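Local atomic coordinates of putative exported protein (Aeromonas hydrophila subsp. hydrophila, PDB entry 4PJ2), a protein that binds a magnesium ion and probably inhibits invertebrate-type (i-type) lysozymes in the bacterial periplasm. Residues R57-K65 against L77-G85. Numbering follows the deposited sequence. Where two conformers were deposited one is given.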
loop_
_atom_site.group_PDB
_atom_site.type_symbol
_atom_site.label_atom_id
_atom_site.label_comp_id
_atom_site.label_asym_id
_atom_site.label_seq_id
_atom_site.Cartn_x
_atom_site.Cartn_y
_atom_site.Cartn_z
ATOM N N ARG A 57 -5.675 1.289 -6.404
ATOM C CA ARG A 57 -4.527 0.783 -5.669
ATOM C C ARG A 57 -4.626 1.122 -4.226
ATOM O O ARG A 57 -4.821 2.262 -3.823
ATOM C CB ARG A 57 -3.186 1.254 -6.193
ATOM C CG ARG A 57 -3.056 2.715 -6.244
ATOM C CD ARG A 57 -1.634 3.244 -6.600
ATOM N NE ARG A 57 -1.756 4.691 -6.696
ATOM C CZ ARG A 57 -1.476 5.567 -5.747
ATOM N NH1 ARG A 57 -0.942 5.196 -4.599
ATOM N NH2 ARG A 57 -1.697 6.852 -5.969
ATOM N N ASP A 58 -4.462 0.079 -3.433
ATOM C CA ASP A 58 -4.457 0.214 -1.994
ATOM C C ASP A 58 -3.023 0.209 -1.516
ATOM O O ASP A 58 -2.513 -0.794 -0.966
ATOM C CB ASP A 58 -5.249 -0.890 -1.337
ATOM C CG ASP A 58 -5.262 -0.747 0.147
ATOM O OD1 ASP A 58 -5.015 0.380 0.642
ATOM O OD2 ASP A 58 -5.509 -1.754 0.823
ATOM N N GLY A 59 -2.358 1.320 -1.755
ATOM C CA GLY A 59 -0.985 1.521 -1.372
ATOM C C GLY A 59 -0.205 1.992 -2.560
ATOM O O GLY A 59 -0.760 2.583 -3.484
ATOM N N SER A 60 1.086 1.730 -2.531
ATOM C CA SER A 60 2.018 2.116 -3.583
ATOM C C SER A 60 2.439 0.898 -4.403
ATOM O O SER A 60 2.598 -0.202 -3.861
ATOM C CB SER A 60 3.274 2.714 -2.952
ATOM O OG SER A 60 2.951 3.635 -1.937
ATOM N N ILE A 61 2.659 1.085 -5.693
ATOM C CA ILE A 61 3.138 -0.013 -6.506
ATOM C C ILE A 61 4.539 -0.353 -6.053
ATOM O O ILE A 61 5.410 0.520 -5.954
ATOM C CB ILE A 61 3.144 0.355 -7.977
ATOM C CG1 ILE A 61 1.707 0.595 -8.464
ATOM C CG2 ILE A 61 3.814 -0.744 -8.790
ATOM C CD1 ILE A 61 1.587 0.949 -9.931
ATOM N N LYS A 62 4.742 -1.632 -5.765
ATOM C CA LYS A 62 5.988 -2.132 -5.221
ATOM C C LYS A 62 6.846 -2.750 -6.314
ATOM O O LYS A 62 8.056 -2.564 -6.327
ATOM C CB LYS A 62 5.673 -3.172 -4.151
ATOM C CG LYS A 62 6.903 -3.760 -3.472
ATOM C CD LYS A 62 6.581 -5.032 -2.684
ATOM C CE LYS A 62 7.848 -5.759 -2.226
ATOM N NZ LYS A 62 7.560 -7.165 -1.863
ATOM N N GLU A 63 6.224 -3.500 -7.219
ATOM C CA GLU A 63 6.971 -4.172 -8.279
ATOM C C GLU A 63 6.032 -4.679 -9.368
ATOM O O GLU A 63 4.833 -4.865 -9.139
ATOM C CB GLU A 63 7.805 -5.319 -7.714
ATOM C CG GLU A 63 7.002 -6.519 -7.299
ATOM C CD GLU A 63 7.880 -7.667 -6.814
ATOM O OE1 GLU A 63 7.525 -8.270 -5.783
ATOM O OE2 GLU A 63 8.910 -7.977 -7.459
ATOM N N LEU A 64 6.607 -4.900 -10.544
ATOM C CA LEU A 64 5.915 -5.516 -11.670
ATOM C C LEU A 64 6.591 -6.857 -11.908
ATOM O O LEU A 64 7.823 -6.950 -11.863
ATOM C CB LEU A 64 6.063 -4.677 -12.937
ATOM C CG LEU A 64 5.638 -3.219 -12.798
ATOM C CD1 LEU A 64 5.796 -2.542 -14.152
ATOM C CD2 LEU A 64 4.205 -3.069 -12.290
ATOM N N LYS A 65 5.788 -7.877 -12.185
ATOM C CA LYS A 65 6.317 -9.189 -12.548
ATOM C C LYS A 65 5.707 -9.645 -13.861
ATOM O O LYS A 65 4.553 -9.343 -14.161
ATOM C CB LYS A 65 5.996 -10.220 -11.468
ATOM C CG LYS A 65 6.500 -9.891 -10.081
ATOM C CD LYS A 65 6.010 -10.949 -9.093
ATOM C CE LYS A 65 6.543 -10.715 -7.695
ATOM N NZ LYS A 65 7.970 -11.119 -7.555
ATOM N N LEU A 77 1.013 -10.055 -16.820
ATOM C CA LEU A 77 1.568 -8.979 -16.023
ATOM C C LEU A 77 0.954 -9.008 -14.654
ATOM O O LEU A 77 -0.265 -9.087 -14.526
ATOM C CB LEU A 77 1.249 -7.639 -16.687
ATOM C CG LEU A 77 1.585 -6.388 -15.870
ATOM C CD1 LEU A 77 3.070 -6.190 -15.667
ATOM C CD2 LEU A 77 0.960 -5.166 -16.529
ATOM N N ILE A 78 1.802 -8.928 -13.641
ATOM C CA ILE A 78 1.334 -8.843 -12.258
ATOM C C ILE A 78 1.816 -7.534 -11.678
ATOM O O ILE A 78 2.999 -7.237 -11.699
ATOM C CB ILE A 78 1.812 -10.030 -11.391
ATOM C CG1 ILE A 78 1.350 -11.343 -12.022
ATOM C CG2 ILE A 78 1.262 -9.869 -9.962
ATOM C CD1 ILE A 78 2.398 -12.054 -12.871
ATOM N N VAL A 79 0.873 -6.728 -11.192
ATOM C CA VAL A 79 1.192 -5.468 -10.535
ATOM C C VAL A 79 0.987 -5.661 -9.039
ATOM O O VAL A 79 -0.120 -5.969 -8.606
ATOM C CB VAL A 79 0.319 -4.302 -11.048
ATOM C CG1 VAL A 79 0.695 -3.004 -10.350
ATOM C CG2 VAL A 79 0.468 -4.143 -12.558
ATOM N N VAL A 80 2.063 -5.514 -8.268
ATOM C CA VAL A 80 2.033 -5.748 -6.826
ATOM C C VAL A 80 2.017 -4.416 -6.107
ATOM O O VAL A 80 2.817 -3.548 -6.401
ATOM C CB VAL A 80 3.251 -6.564 -6.346
ATOM C CG1 VAL A 80 3.122 -6.836 -4.849
ATOM C CG2 VAL A 80 3.371 -7.859 -7.129
ATOM N N VAL A 81 1.111 -4.287 -5.149
ATOM C CA VAL A 81 0.898 -3.043 -4.419
ATOM C C VAL A 81 1.042 -3.302 -2.924
ATOM O O VAL A 81 0.511 -4.286 -2.421
ATOM C CB VAL A 81 -0.508 -2.478 -4.714
ATOM C CG1 VAL A 81 -0.815 -1.224 -3.896
ATOM C CG2 VAL A 81 -0.623 -2.150 -6.199
ATOM N N GLU A 82 1.739 -2.403 -2.237
ATOM C CA GLU A 82 2.023 -2.513 -0.802
ATOM C C GLU A 82 1.221 -1.457 -0.038
ATOM O O GLU A 82 1.355 -0.270 -0.313
ATOM C CB GLU A 82 3.531 -2.299 -0.576
ATOM C CG GLU A 82 3.988 -2.074 0.873
ATOM C CD GLU A 82 5.488 -1.823 0.987
ATOM O OE1 GLU A 82 5.926 -0.666 0.792
ATOM O OE2 GLU A 82 6.232 -2.784 1.272
ATOM N N SER A 83 0.437 -1.884 0.945
ATOM C CA SER A 83 -0.329 -0.969 1.788
ATOM C C SER A 83 0.580 0.009 2.492
ATOM O O SER A 83 1.683 -0.365 2.938
ATOM C CB SER A 83 -1.111 -1.734 2.849
ATOM O OG SER A 83 -1.722 -0.800 3.723
ATOM N N ALA A 84 0.112 1.243 2.640
ATOM C CA ALA A 84 0.841 2.289 3.345
ATOM C C ALA A 84 0.770 2.140 4.855
ATOM O O ALA A 84 1.508 2.817 5.543
ATOM C CB ALA A 84 0.310 3.670 2.960
ATOM N N GLY A 85 -0.146 1.306 5.352
ATOM C CA GLY A 85 -0.265 1.068 6.783
ATOM C C GLY A 85 0.872 0.208 7.305
ATOM O O GLY A 85 1.633 -0.376 6.529
HETATM O O HOH W 1 -2.544 1.872 1.628
HETATM O O HOH W 2 2.683 2.175 0.529
#
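Val79 receives two neighbours from the strand opposite: Leu64 lies beside it, pointing the same way, with CD2 3.9 Å from Val79 CG2, while Ile61 slants across and brings CD1 to 4.1 Å from Val79 CG1. The pairing is a beta hairpin, strands 60-65 and 77-82 running antiparallel, and it illustrates how a classic beta bulge is absorbed without breaking a sheet. Ile61, Leu64, Val79 and Val81 share the inward face, where Val19 and Tyr32 of the other sheet pack against it. At the bulge, Lys62 and Glu63 both face Val80: Lys62 N donates to Val80 O at 2.8 Å, and Val80 N returns a bond to Glu63 O. Regular pairing resumes with Leu64 and Val79, and Lys65 and Ile78 then exchange two backbone bonds shortly before the loop whose Asp68, Asn70, Asp72, Gln74 and Glu76 hold the magnesium ion. On the outer face, Glu63 CG, turned between its own N and carbonyl carbon (chi1 73°), rests 3.9 Å from Val80 CB, and its carboxylate forms a weak salt bridge with Lys65. Val81 CG1 lies 3.4 Å from Asp58 O. Near residues 58-60 the hairpin becomes polar. Arg57, in a salt bridge with Glu25, donates from NH1 to Gly59 O. One water links Asp58 OD1 to Ala84 N; a second lies 2.9 Å from both Ser60 OG, also hydrogen-bonded to Ala27 O, and Glu82 O, to which it donates.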